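Local atomic coordinates of thyroid hormone-inducible hepatic protein (Mus musculus, PDB entry 3ONT), a protein that regulates lipogenesis, especially in the lactating mammary gland, and may act by binding MID1IP1 or as a transcriptional coactivator. Residues R21-V26 / E71-L76; R27-V32 / T60-L65; L65-V70 / D114-F119. All coordinates share one frame; numbering follows the deposited sequence.

Interaction 1 of 3, residues R21-V26 / E71-L76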
ATOM      1  N   ARG A  21      -4.647 -11.959  -5.783  1.00 67.38           N
ATOM      2  CA  ARG A  21      -6.020 -12.417  -5.994  1.00 66.46           C
ATOM      3  C   ARG A  21      -6.702 -11.439  -6.968  1.00 64.20           C
ATOM      4  O   ARG A  21      -7.377 -11.844  -7.926  1.00 63.54           O
ATOM      5  CB  ARG A  21      -6.791 -12.471  -4.691  1.00 68.19           C
ATOM      6  CG  ARG A  21      -7.708 -13.648  -4.630  1.00 74.79           C
ATOM      7  CD  ARG A  21      -9.003 -13.360  -3.859  1.00 79.07           C
ATOM      8  NE  ARG A  21     -10.112 -14.167  -4.402  1.00 83.23           N
ATOM      9  CZ  ARG A  21     -11.411 -13.886  -4.255  1.00 84.96           C
ATOM     10  NH1 ARG A  21     -11.797 -12.811  -3.572  1.00 85.26           N
ATOM     11  NH2 ARG A  21     -12.330 -14.684  -4.804  1.00 86.95           N
ATOM     12  N   TYR A  22      -6.479 -10.148  -6.737  1.00 61.29           N
ATOM     13  CA  TYR A  22      -6.998  -9.124  -7.610  1.00 58.78           C
ATOM     14  C   TYR A  22      -6.460  -9.292  -9.021  1.00 59.13           C
ATOM     15  O   TYR A  22      -7.231  -9.304  -9.998  1.00 59.56           O
ATOM     16  CB  TYR A  22      -6.661  -7.741  -7.086  1.00 57.30           C
ATOM     17  CG  TYR A  22      -7.142  -6.652  -8.001  1.00 55.35           C
ATOM     18  CD1 TYR A  22      -8.489  -6.282  -8.028  1.00 55.10           C
ATOM     19  CD2 TYR A  22      -6.259  -5.988  -8.838  1.00 54.11           C
ATOM     20  CE1 TYR A  22      -8.940  -5.288  -8.870  1.00 53.44           C
ATOM     21  CE2 TYR A  22      -6.702  -4.979  -9.670  1.00 54.64           C
ATOM     22  CZ  TYR A  22      -8.045  -4.643  -9.683  1.00 53.37           C
ATOM     23  OH  TYR A  22      -8.482  -3.659 -10.531  1.00 54.30           O
ATOM     24  N   SER A  23      -5.142  -9.440  -9.118  1.00 58.73           N
ATOM     25  CA  SER A  23      -4.483  -9.611 -10.397  1.00 57.94           C
ATOM     26  C   SER A  23      -4.988 -10.854 -11.129  1.00 57.91           C
ATOM     27  O   SER A  23      -5.093 -10.853 -12.360  1.00 58.13           O
ATOM     28  CB  SER A  23      -2.979  -9.712 -10.194  1.00 59.33           C
ATOM     29  OG  SER A  23      -2.320  -9.859 -11.436  1.00 60.90           O
ATOM     30  N   ALA A  24      -5.299 -11.912 -10.382  1.00 57.04           N
ATOM     31  CA  ALA A  24      -5.781 -13.148 -11.008  1.00 57.32           C
ATOM     32  C   ALA A  24      -7.201 -12.930 -11.518  1.00 56.10           C
ATOM     33  O   ALA A  24      -7.526 -13.334 -12.619  1.00 57.54           O
ATOM     34  CB  ALA A  24      -5.728 -14.328 -10.047  1.00 56.80           C
ATOM     35  N   VAL A  25      -8.034 -12.263 -10.731  1.00 54.01           N
ATOM     36  CA  VAL A  25      -9.410 -12.041 -11.134  1.00 52.05           C
ATOM     37  C   VAL A  25      -9.479 -11.109 -12.355  1.00 51.89           C
ATOM     38  O   VAL A  25     -10.248 -11.345 -13.297  1.00 50.75           O
ATOM     39  CB  VAL A  25     -10.239 -11.525  -9.953  1.00 50.92           C
ATOM     40  CG1 VAL A  25     -11.576 -10.978 -10.422  1.00 49.21           C
ATOM     41  CG2 VAL A  25     -10.457 -12.661  -8.970  1.00 49.20           C
ATOM     42  N   VAL A  26      -8.649 -10.075 -12.359  1.00 51.23           N
ATOM     43  CA  VAL A  26      -8.668  -9.155 -13.473  1.00 51.22           C
ATOM     44  C   VAL A  26      -8.129  -9.827 -14.734  1.00 53.70           C
ATOM     45  O   VAL A  26      -8.681  -9.616 -15.817  1.00 54.68           O
ATOM     46  CB  VAL A  26      -7.932  -7.827 -13.162  1.00 51.11           C
ATOM     47  CG1 VAL A  26      -7.761  -6.987 -14.434  1.00 49.47           C
ATOM     48  CG2 VAL A  26      -8.689  -7.053 -12.101  1.00 48.00           C
ATOM     49  N   GLU A  71      -0.889  -1.475 -12.414  1.00 70.68           N
ATOM     50  CA  GLU A  71      -0.054  -0.946 -11.347  1.00 72.21           C
ATOM     51  C   GLU A  71       0.237  -1.977 -10.256  1.00 70.93           C
ATOM     52  O   GLU A  71       1.340  -2.030  -9.728  1.00 72.21           O
ATOM     53  CB  GLU A  71      -0.631   0.355 -10.810  1.00 73.38           C
ATOM     54  CG  GLU A  71      -0.157   1.523 -11.671  1.00 81.31           C
ATOM     55  CD  GLU A  71      -0.900   2.842 -11.439  1.00 84.42           C
ATOM     56  OE1 GLU A  71      -2.012   2.855 -10.829  1.00 85.43           O
ATOM     57  OE2 GLU A  71      -0.348   3.884 -11.887  1.00 88.12           O
ATOM     58  N   VAL A  72      -0.747  -2.810  -9.947  1.00 68.58           N
ATOM     59  CA  VAL A  72      -0.569  -3.915  -9.042  1.00 66.83           C
ATOM     60  C   VAL A  72       0.478  -4.879  -9.586  1.00 69.99           C
ATOM     61  O   VAL A  72       1.247  -5.432  -8.823  1.00 71.75           O
ATOM     62  CB  VAL A  72      -1.900  -4.647  -8.815  1.00 65.49           C
ATOM     63  CG1 VAL A  72      -1.689  -5.965  -8.096  1.00 64.70           C
ATOM     64  CG2 VAL A  72      -2.888  -3.756  -8.058  1.00 62.31           C
ATOM     65  N   ASP A  73       0.517  -5.072 -10.902  1.00 72.97           N
ATOM     66  CA  ASP A  73       1.426  -6.044 -11.528  1.00 76.53           C
ATOM     67  C   ASP A  73       2.866  -5.554 -11.654  1.00 79.49           C
ATOM     68  O   ASP A  73       3.786  -6.361 -11.817  1.00 81.86           O
ATOM     69  CB  ASP A  73       0.912  -6.469 -12.909  1.00 77.05           C
ATOM     70  CG  ASP A  73      -0.261  -7.429 -12.829  1.00 77.04           C
ATOM     71  OD1 ASP A  73      -0.479  -8.027 -11.760  1.00 75.69           O
ATOM     72  OD2 ASP A  73      -0.979  -7.585 -13.846  1.00 78.80           O
ATOM     73  N   HIS A  74       3.053  -4.236 -11.609  1.00 80.47           N
ATOM     74  CA  HIS A  74       4.381  -3.637 -11.693  1.00 84.35           C
ATOM     75  C   HIS A  74       4.983  -3.422 -10.305  1.00 83.98           C
ATOM     76  O   HIS A  74       5.956  -2.682 -10.159  1.00 84.30           O
ATOM     77  CB  HIS A  74       4.346  -2.328 -12.488  1.00 86.05           C
ATOM     78  CG  HIS A  74       4.324  -2.532 -13.970  1.00 90.02           C
ATOM     79  ND1 HIS A  74       3.171  -2.842 -14.664  1.00 89.53           N
ATOM     80  CD2 HIS A  74       5.315  -2.484 -14.892  1.00 93.92           C
ATOM     81  CE1 HIS A  74       3.453  -2.973 -15.947  1.00 92.44           C
ATOM     82  NE2 HIS A  74       4.747  -2.761 -16.112  1.00 95.57           N
ATOM     83  N   GLY A  75       4.398  -4.095  -9.312  1.00 83.61           N
ATOM     84  CA  GLY A  75       4.759  -3.952  -7.903  1.00 85.48           C
ATOM     85  C   GLY A  75       4.477  -2.572  -7.316  1.00 86.44           C
ATOM     86  O   GLY A  75       4.922  -2.270  -6.205  1.00 86.32           O
ATOM     87  N   LEU A  76       3.746  -1.741  -8.067  1.00 88.24           N
ATOM     88  CA  LEU A  76       3.429  -0.336  -7.715  1.00 89.87           C
ATOM     89  C   LEU A  76       4.647   0.615  -7.809  1.00 93.89           C
ATOM     90  O   LEU A  76       5.318   0.904  -6.807  1.00 94.57           O
ATOM     91  CB  LEU A  76       2.680  -0.216  -6.350  1.00 87.72           C
ATOM     92  CG  LEU A  76       1.478  -1.109  -5.955  1.00 85.13           C
ATOM     93  CD1 LEU A  76       0.957  -0.804  -4.581  1.00 83.45           C
ATOM     94  CD2 LEU A  76       0.348  -1.001  -6.941  1.00 85.11           C
TER
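Ser23 and Asp73 make the polar half of this contact, where helix 15-32 meets the C-terminal end of helix 58-73. Ser23 OG donates a hydrogen bond to Asp73 OD1 (2.6 Å), using the syn lone pair, which faces OD2. A chi1 of -179° turns the hydroxyl away from the backbone N of Ser23 and across to the carboxylate. Asp73 OD2 is taken by a salt bridge to Arg27 NH2, one turn further along the same helix as Ser23; partners on both oxygens would limit the rotation of the carboxylate.

The apolar half joins Tyr22 and Val72. Val72 CG2 meets ring atom CD2 of Tyr22 at 4.1 Å, approaching obliquely. Val26 CG2 lies over one face of the same ring, 3.5 Å above its plane and displaced toward the rim. The phenol OH is hydrogen-bonded to the backbone O of Leu65, nearly two turns before Val72.

Tyr22 also rests on Ile68 and Cys69 of helix 58-73, and Val72 on Met19 of helix 15-32. Thr134 of the second subunit packs against Tyr22, while Leu76, in the loop after helix 58-73, touches Phe119 and Phe123 of helix 115-147.

Interaction 2 of 3, residues R27-V32 / T60-L65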
ATOM      1  N   ARG A  27      -7.079 -10.642 -14.613  1.00 56.07           N
ATOM      2  CA  ARG A  27      -6.585 -11.377 -15.787  1.00 59.01           C
ATOM      3  C   ARG A  27      -7.623 -12.346 -16.339  1.00 58.35           C
ATOM      4  O   ARG A  27      -7.798 -12.439 -17.559  1.00 58.52           O
ATOM      5  CB  ARG A  27      -5.261 -12.069 -15.533  1.00 63.08           C
ATOM      6  CG  ARG A  27      -4.089 -11.109 -15.672  1.00 69.89           C
ATOM      7  CD  ARG A  27      -2.917 -11.541 -14.790  1.00 76.04           C
ATOM      8  NE  ARG A  27      -1.789 -10.612 -14.878  1.00 81.04           N
ATOM      9  CZ  ARG A  27      -0.913 -10.576 -15.886  1.00 84.39           C
ATOM     10  NH1 ARG A  27      -1.029 -11.416 -16.917  1.00 85.89           N
ATOM     11  NH2 ARG A  27       0.078  -9.688 -15.862  1.00 85.89           N
ATOM     12  N   ASN A  28      -8.331 -13.032 -15.449  1.00 56.44           N
ATOM     13  CA  ASN A  28      -9.438 -13.844 -15.872  1.00 57.00           C
ATOM     14  C   ASN A  28     -10.528 -13.024 -16.554  1.00 57.15           C
ATOM     15  O   ASN A  28     -11.092 -13.469 -17.573  1.00 58.78           O
ATOM     16  CB  ASN A  28     -10.044 -14.631 -14.721  1.00 56.73           C
ATOM     17  CG  ASN A  28     -11.106 -15.599 -15.204  1.00 58.90           C
ATOM     18  OD1 ASN A  28     -12.282 -15.450 -14.885  1.00 58.15           O
ATOM     19  ND2 ASN A  28     -10.700 -16.569 -16.033  1.00 59.87           N
HETATM   20  N   MSE A  29     -10.828 -11.847 -15.992  1.00 55.51           N
HETATM   21  CA  MSE A  29     -11.796 -10.929 -16.574  1.00 54.24           C
HETATM   22  C   MSE A  29     -11.393 -10.595 -18.006  1.00 56.09           C
HETATM   23  O   MSE A  29     -12.240 -10.592 -18.908  1.00 56.46           O
HETATM   24  CB  MSE A  29     -11.895  -9.646 -15.756  1.00 52.64           C
HETATM   25  CG  MSE A  29     -12.996  -8.715 -16.195  1.00 51.26           C
HETATM   26 SE   MSE A  29     -12.977  -6.994 -15.280  1.00 52.70          SE
HETATM   27  CE  MSE A  29     -11.282  -6.312 -15.990  1.00 49.68           C
ATOM     28  N   GLU A  30     -10.111 -10.330 -18.230  1.00 57.41           N
ATOM     29  CA  GLU A  30      -9.664 -10.009 -19.573  1.00 60.09           C
ATOM     30  C   GLU A  30      -9.720 -11.187 -20.549  1.00 61.90           C
ATOM     31  O   GLU A  30      -9.948 -10.971 -21.732  1.00 62.88           O
ATOM     32  CB  GLU A  30      -8.284  -9.382 -19.568  1.00 62.17           C
ATOM     33  CG  GLU A  30      -8.226  -8.096 -18.784  1.00 65.69           C
ATOM     34  CD  GLU A  30      -6.791  -7.670 -18.500  1.00 69.69           C
ATOM     35  OE1 GLU A  30      -5.948  -7.773 -19.411  1.00 74.16           O
ATOM     36  OE2 GLU A  30      -6.492  -7.238 -17.367  1.00 71.54           O
ATOM     37  N   GLN A  31      -9.536 -12.417 -20.079  1.00 63.43           N
ATOM     38  CA  GLN A  31      -9.688 -13.569 -20.966  1.00 66.37           C
ATOM     39  C   GLN A  31     -11.139 -13.685 -21.371  1.00 64.24           C
ATOM     40  O   GLN A  31     -11.428 -13.942 -22.526  1.00 66.83           O
ATOM     41  CB  GLN A  31      -9.265 -14.888 -20.323  1.00 70.15           C
ATOM     42  CG  GLN A  31      -7.877 -14.911 -19.702  1.00 77.10           C
ATOM     43  CD  GLN A  31      -6.750 -14.753 -20.716  1.00 81.53           C
ATOM     44  OE1 GLN A  31      -6.819 -15.270 -21.847  1.00 85.12           O
ATOM     45  NE2 GLN A  31      -5.684 -14.061 -20.302  1.00 83.38           N
ATOM     46  N   VAL A  32     -12.043 -13.488 -20.416  1.00 60.80           N
ATOM     47  CA  VAL A  32     -13.483 -13.690 -20.620  1.00 58.22           C
ATOM     48  C   VAL A  32     -14.131 -12.614 -21.496  1.00 56.80           C
ATOM     49  O   VAL A  32     -14.930 -12.923 -22.399  1.00 58.28           O
ATOM     50  CB  VAL A  32     -14.227 -13.788 -19.262  1.00 57.25           C
ATOM     51  CG1 VAL A  32     -15.734 -13.646 -19.433  1.00 54.10           C
ATOM     52  CG2 VAL A  32     -13.878 -15.097 -18.553  1.00 57.78           C
ATOM     53  N   THR A  60     -15.998   1.956 -19.069  1.00 47.77           N
ATOM     54  CA  THR A  60     -15.093   2.862 -18.376  1.00 48.62           C
ATOM     55  C   THR A  60     -14.574   2.189 -17.107  1.00 50.13           C
ATOM     56  O   THR A  60     -13.403   2.322 -16.737  1.00 50.65           O
ATOM     57  CB  THR A  60     -15.820   4.145 -17.956  1.00 50.07           C
ATOM     58  OG1 THR A  60     -16.633   4.605 -19.042  1.00 50.72           O
ATOM     59  CG2 THR A  60     -14.838   5.241 -17.553  1.00 49.37           C
ATOM     60  N   TYR A  61     -15.461   1.448 -16.455  1.00 50.40           N
ATOM     61  CA  TYR A  61     -15.152   0.798 -15.217  1.00 51.26           C
ATOM     62  C   TYR A  61     -14.185  -0.361 -15.432  1.00 51.43           C
ATOM     63  O   TYR A  61     -13.160  -0.486 -14.744  1.00 54.03           O
ATOM     64  CB  TYR A  61     -16.438   0.294 -14.596  1.00 53.20           C
ATOM     65  CG  TYR A  61     -16.263  -0.111 -13.176  1.00 56.07           C
ATOM     66  CD1 TYR A  61     -16.026   0.842 -12.192  1.00 57.85           C
ATOM     67  CD2 TYR A  61     -16.317  -1.448 -12.809  1.00 57.25           C
ATOM     68  CE1 TYR A  61     -15.855   0.473 -10.878  1.00 60.07           C
ATOM     69  CE2 TYR A  61     -16.138  -1.831 -11.484  1.00 59.46           C
ATOM     70  CZ  TYR A  61     -15.908  -0.868 -10.535  1.00 59.92           C
ATOM     71  OH  TYR A  61     -15.736  -1.238  -9.234  1.00 63.21           O
ATOM     72  N   PHE A  62     -14.534  -1.228 -16.365  1.00 49.44           N
ATOM     73  CA  PHE A  62     -13.651  -2.265 -16.857  1.00 48.07           C
ATOM     74  C   PHE A  62     -12.246  -1.678 -17.131  1.00 47.55           C
ATOM     75  O   PHE A  62     -11.239  -2.186 -16.647  1.00 46.94           O
ATOM     76  CB  PHE A  62     -14.326  -2.830 -18.108  1.00 47.60           C
ATOM     77  CG  PHE A  62     -13.486  -3.743 -18.925  1.00 47.35           C
ATOM     78  CD1 PHE A  62     -13.326  -5.067 -18.569  1.00 48.48           C
ATOM     79  CD2 PHE A  62     -12.928  -3.295 -20.125  1.00 48.96           C
ATOM     80  CE1 PHE A  62     -12.578  -5.938 -19.380  1.00 50.06           C
ATOM     81  CE2 PHE A  62     -12.177  -4.143 -20.938  1.00 48.89           C
ATOM     82  CZ  PHE A  62     -12.000  -5.467 -20.563  1.00 50.08           C
ATOM     83  N   THR A  63     -12.185  -0.578 -17.862  1.00 47.01           N
ATOM     84  CA  THR A  63     -10.913   0.068 -18.131  1.00 47.83           C
ATOM     85  C   THR A  63     -10.153   0.428 -16.853  1.00 49.37           C
ATOM     86  O   THR A  63      -8.942   0.199 -16.758  1.00 51.39           O
ATOM     87  CB  THR A  63     -11.149   1.290 -18.985  1.00 47.61           C
ATOM     88  OG1 THR A  63     -11.578   0.827 -20.258  1.00 49.49           O
ATOM     89  CG2 THR A  63      -9.901   2.095 -19.189  1.00 48.17           C
HETATM   90  N   MSE A  64     -10.858   0.974 -15.868  1.00 49.42           N
HETATM   91  CA  MSE A  64     -10.231   1.366 -14.617  1.00 49.57           C
HETATM   92  C   MSE A  64      -9.650   0.140 -13.913  1.00 48.97           C
HETATM   93  O   MSE A  64      -8.507   0.164 -13.451  1.00 48.46           O
HETATM   94  CB  MSE A  64     -11.231   2.089 -13.717  1.00 50.27           C
HETATM   95  CG  MSE A  64     -10.595   2.660 -12.463  1.00 51.89           C
HETATM   96 SE   MSE A  64     -11.866   3.310 -11.099  1.00 59.17          SE
HETATM   97  CE  MSE A  64     -12.602   1.565 -10.576  1.00 50.13           C
ATOM     98  N   LEU A  65     -10.452  -0.920 -13.836  1.00 48.73           N
ATOM     99  CA  LEU A  65     -10.031  -2.168 -13.237  1.00 49.26           C
ATOM    100  C   LEU A  65      -8.719  -2.633 -13.865  1.00 51.46           C
ATOM    101  O   LEU A  65      -7.771  -2.958 -13.148  1.00 52.15           O
ATOM    102  CB  LEU A  65     -11.115  -3.221 -13.409  1.00 49.10           C
ATOM    103  CG  LEU A  65     -12.405  -3.041 -12.605  1.00 48.94           C
ATOM    104  CD1 LEU A  65     -13.390  -4.123 -12.985  1.00 48.41           C
ATOM    105  CD2 LEU A  65     -12.128  -3.084 -11.121  1.00 48.12           C
TER
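This is an apolar helix-helix contact with a Met-aromatic pair at its centre, within the α-helical bundle of Spot 14. It joins the C-terminal end of helix 15-32 to the N-terminal half of helix 58-73, the two running in broadly opposite directions. Met29, present as selenomethionine, makes the close contacts from the first helix; Phe62 and Leu65, neighbours on one side of the second, receive it. All three are buried, and no hydrogen bond crosses between the segments.

Met29 stretches straight out from its helix, with CG anti to the backbone N (chi1 -173°), and then bends at its last torsion (chi3 66°), which turns the terminal methyl against the Phe62 ring. Met29 CE touches Phe62 CD1 at 3.5 Å and CE1 of the same ring at 3.6 Å. The selenium of Met29 is 5.1 Å from the ring centroid of Phe62, 73° off the normal, an oblique approach well to one side of the ring axis.

Backbones stay apart here: the closest CA atoms, those of Met29 and Phe62, are 8.9 Å from one another, a gap bridged by the long side chains. The Phe62 ring continues onto Val33, Pro36 and Leu39 of the connection between the two helices. The second subunit also closes in, with Thr141 of that chain against Met29 and its Ala137 against Leu65. Leu65 lies across the Met29 chain at about a right angle, its CD1 3.7 Å from the selenium and its CB 4.0 Å from the Met29 methyl CE.

Interaction 3 of 3, residues L65-V70 / D114-F119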
ATOM      1  N   LEU A  65     -10.452  -0.920 -13.836  1.00 48.73           N
ATOM      2  CA  LEU A  65     -10.031  -2.168 -13.237  1.00 49.26           C
ATOM      3  C   LEU A  65      -8.719  -2.633 -13.865  1.00 51.46           C
ATOM      4  O   LEU A  65      -7.771  -2.958 -13.148  1.00 52.15           O
ATOM      5  CB  LEU A  65     -11.115  -3.221 -13.409  1.00 49.10           C
ATOM      6  CG  LEU A  65     -12.405  -3.041 -12.605  1.00 48.94           C
ATOM      7  CD1 LEU A  65     -13.390  -4.123 -12.985  1.00 48.41           C
ATOM      8  CD2 LEU A  65     -12.128  -3.084 -11.121  1.00 48.12           C
ATOM      9  N   LYS A  66      -8.646  -2.623 -15.198  1.00 52.67           N
ATOM     10  CA  LYS A  66      -7.428  -3.018 -15.898  1.00 54.36           C
ATOM     11  C   LYS A  66      -6.284  -2.097 -15.561  1.00 55.77           C
ATOM     12  O   LYS A  66      -5.129  -2.518 -15.426  1.00 58.15           O
ATOM     13  CB  LYS A  66      -7.641  -3.032 -17.401  1.00 55.19           C
ATOM     14  CG  LYS A  66      -8.326  -4.298 -17.897  1.00 56.43           C
ATOM     15  CD  LYS A  66      -9.120  -4.034 -19.167  1.00 58.62           C
ATOM     16  CE  LYS A  66      -8.259  -3.861 -20.422  1.00 61.26           C
ATOM     17  NZ  LYS A  66      -8.975  -2.914 -21.327  1.00 63.54           N
ATOM     18  N   SER A  67      -6.606  -0.831 -15.400  1.00 55.90           N
ATOM     19  CA  SER A  67      -5.569   0.163 -15.221  1.00 57.26           C
ATOM     20  C   SER A  67      -4.905   0.043 -13.833  1.00 57.39           C
ATOM     21  O   SER A  67      -3.685   0.174 -13.688  1.00 58.91           O
ATOM     22  CB  SER A  67      -6.165   1.532 -15.457  1.00 56.80           C
ATOM     23  OG  SER A  67      -5.191   2.507 -15.242  1.00 61.39           O
ATOM     24  N   ILE A  68      -5.718  -0.228 -12.822  1.00 56.19           N
ATOM     25  CA  ILE A  68      -5.226  -0.484 -11.488  1.00 55.78           C
ATOM     26  C   ILE A  68      -4.437  -1.793 -11.477  1.00 57.87           C
ATOM     27  O   ILE A  68      -3.365  -1.880 -10.884  1.00 58.77           O
ATOM     28  CB  ILE A  68      -6.389  -0.538 -10.509  1.00 54.26           C
ATOM     29  CG1 ILE A  68      -6.971   0.869 -10.344  1.00 52.73           C
ATOM     30  CG2 ILE A  68      -5.951  -1.159  -9.187  1.00 53.66           C
ATOM     31  CD1 ILE A  68      -8.159   0.928  -9.449  1.00 51.68           C
ATOM     32  N   CYS A  69      -4.941  -2.801 -12.173  1.00 59.52           N
ATOM     33  CA  CYS A  69      -4.221  -4.059 -12.273  1.00 61.17           C
ATOM     34  C   CYS A  69      -2.822  -3.906 -12.870  1.00 63.50           C
ATOM     35  O   CYS A  69      -1.893  -4.594 -12.457  1.00 64.36           O
ATOM     36  CB  CYS A  69      -5.018  -5.070 -13.070  1.00 61.50           C
ATOM     37  SG  CYS A  69      -4.246  -6.673 -13.068  1.00 63.70           S
ATOM     38  N   VAL A  70      -2.663  -3.013 -13.841  1.00 65.66           N
ATOM     39  CA  VAL A  70      -1.335  -2.772 -14.433  1.00 68.57           C
ATOM     40  C   VAL A  70      -0.367  -2.248 -13.362  1.00 70.37           C
ATOM     41  O   VAL A  70       0.827  -2.555 -13.379  1.00 72.18           O
ATOM     42  CB  VAL A  70      -1.401  -1.820 -15.667  1.00 69.16           C
ATOM     43  CG1 VAL A  70      -0.027  -1.272 -16.032  1.00 70.37           C
ATOM     44  CG2 VAL A  70      -2.027  -2.534 -16.860  1.00 68.24           C
ATOM     45  N   ASP A 114     -13.452   7.533  -8.429  1.00 61.61           N
ATOM     46  CA  ASP A 114     -12.339   8.176  -7.742  1.00 60.93           C
ATOM     47  C   ASP A 114     -11.376   7.141  -7.167  1.00 58.24           C
ATOM     48  O   ASP A 114     -10.283   7.490  -6.730  1.00 57.08           O
ATOM     49  CB  ASP A 114     -12.835   9.107  -6.649  1.00 62.77           C
ATOM     50  CG  ASP A 114     -13.448  10.373  -7.200  1.00 66.58           C
ATOM     51  OD1 ASP A 114     -14.006  11.148  -6.386  1.00 69.39           O
ATOM     52  OD2 ASP A 114     -13.378  10.603  -8.436  1.00 66.62           O
ATOM     53  N   LEU A 115     -11.777   5.870  -7.215  1.00 30.67           N
ATOM     54  CA  LEU A 115     -10.996   4.789  -6.625  1.00 56.11           C
ATOM     55  C   LEU A 115      -9.593   4.650  -7.193  1.00 56.00           C
ATOM     56  O   LEU A 115      -8.663   4.365  -6.445  1.00 56.65           O
ATOM     57  CB  LEU A 115     -11.747   3.456  -6.664  1.00 56.19           C
ATOM     58  CG  LEU A 115     -12.838   3.254  -5.598  1.00 56.81           C
ATOM     59  CD1 LEU A 115     -13.182   1.790  -5.456  1.00 57.58           C
ATOM     60  CD2 LEU A 115     -12.421   3.779  -4.246  1.00 56.40           C
ATOM     61  N   GLU A 116      -9.426   4.852  -8.496  1.00 55.81           N
ATOM     62  CA  GLU A 116      -8.082   4.777  -9.086  1.00 56.11           C
ATOM     63  C   GLU A 116      -7.164   5.869  -8.513  1.00 55.31           C
ATOM     64  O   GLU A 116      -5.999   5.601  -8.192  1.00 56.18           O
ATOM     65  CB  GLU A 116      -8.125   4.826 -10.624  1.00 58.00           C
ATOM     66  CG  GLU A 116      -6.749   4.801 -11.299  1.00 61.03           C
ATOM     67  CD  GLU A 116      -6.793   4.692 -12.838  1.00 65.29           C
ATOM     68  OE1 GLU A 116      -7.856   4.938 -13.465  1.00 65.75           O
ATOM     69  OE2 GLU A 116      -5.735   4.362 -13.426  1.00 67.71           O
ATOM     70  N   ALA A 117      -7.699   7.080  -8.371  1.00 26.03           N
ATOM     71  CA  ALA A 117      -6.953   8.220  -7.837  1.00 53.92           C
ATOM     72  C   ALA A 117      -6.605   8.015  -6.361  1.00 53.42           C
ATOM     73  O   ALA A 117      -5.482   8.281  -5.941  1.00 53.05           O
ATOM     74  CB  ALA A 117      -7.748   9.481  -8.014  1.00 53.72           C
ATOM     75  N   GLN A 118      -7.583   7.545  -5.595  1.00 53.57           N
ATOM     76  CA  GLN A 118      -7.400   7.215  -4.191  1.00 55.33           C
ATOM     77  C   GLN A 118      -6.349   6.114  -4.029  1.00 54.86           C
ATOM     78  O   GLN A 118      -5.406   6.264  -3.249  1.00 55.59           O
ATOM     79  CB  GLN A 118      -8.740   6.828  -3.551  1.00 55.57           C
ATOM     80  CG  GLN A 118      -9.691   8.027  -3.439  1.00 58.82           C
ATOM     81  CD  GLN A 118     -11.108   7.662  -2.951  1.00 61.33           C
ATOM     82  OE1 GLN A 118     -11.327   6.634  -2.285  1.00 61.46           O
ATOM     83  NE2 GLN A 118     -12.078   8.527  -3.273  1.00 63.64           N
ATOM     84  N   PHE A 119      -6.488   5.046  -4.812  1.00 54.07           N
ATOM     85  CA  PHE A 119      -5.549   3.937  -4.802  1.00 53.94           C
ATOM     86  C   PHE A 119      -4.159   4.487  -5.012  1.00 55.46           C
ATOM     87  O   PHE A 119      -3.238   4.206  -4.241  1.00 56.49           O
ATOM     88  CB  PHE A 119      -5.903   2.931  -5.902  1.00 54.22           C
ATOM     89  CG  PHE A 119      -4.869   1.860  -6.112  1.00 55.31           C
ATOM     90  CD1 PHE A 119      -4.800   0.754  -5.256  1.00 56.27           C
ATOM     91  CD2 PHE A 119      -3.987   1.926  -7.188  1.00 57.29           C
ATOM     92  CE1 PHE A 119      -3.836  -0.272  -5.448  1.00 57.53           C
ATOM     93  CE2 PHE A 119      -3.016   0.909  -7.396  1.00 59.28           C
ATOM     94  CZ  PHE A 119      -2.944  -0.186  -6.519  1.00 58.48           C
TER
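The Phe119 ring carries the Ile68 methyl CG2 on one face, a CH-pi contact in which CG2 stands 4.0 Å from the ring centroid, almost on the ring normal. The methyl is shared by several ring atoms rather than resting on one: CG2 of Ile68 is 4.0 Å from Phe119 CE2 and 4.1 Å from CZ. The ring of Phe123, one turn later on helix 115-147, also meets Phe119, the two ring planes steeply inclined at about 60°. The second flat group, the carboxylate of Glu116, receives a hydrogen bond from Ser67 OG at OE2 (2.7 Å). The hydroxyl comes in on the syn side but 35° out of the carboxylate plane.

Between the ring and the carboxylate lies the other branch of Ile68. Ile68 CG1 and CD1 run alongside the Glu116 chain in the opposite sense, CD1 reaching the Glu116 CA at 3.9 Å and CG1 lying 4.1 Å from its CG. Glu116 spans the gap in extended form: its methylenes cover Ile68 while its charged end goes on to Ser67 at the margin of the contact. Ile68 thus divides its two branches between Phe119 and Glu116.

The short helical segments 65-70 and 115-119 run in nearly the same direction, at 14°, with axes 10.5 Å apart. Leu133 of the second subunit packs on Ile68, and Leu126 of that subunit reaches Phe119. A buried apolar strip of Ile and Phe, bordered by a Ser-Glu hydrogen bond, is the kind of interface found between neighbouring helices of an α-helical bundle, here one that also takes part in the homodimer.

Helix 58-73 is common to all three contacts: interactions 1 and 2 join it to helix 15-32, interaction 3 to helix 115-147. Interaction 2 is nested inside the loop closed by interaction 1, and their centres are about 12 Å apart. They are tied by a probable hydrogen bond, Tyr22 OH to Leu65 O (2.8 Å), and by the Arg27 NH2 to Asp73 OD2 salt bridge (3.1 Å). Leu65 ends one segment and begins the next, but makes its contact in interaction 2. Interactions 1 and 3, with centres about 10 Å apart, meet through Val26 CG1 and Cys69 CB at 3.6 Å. All three lie partly against the homodimer interface.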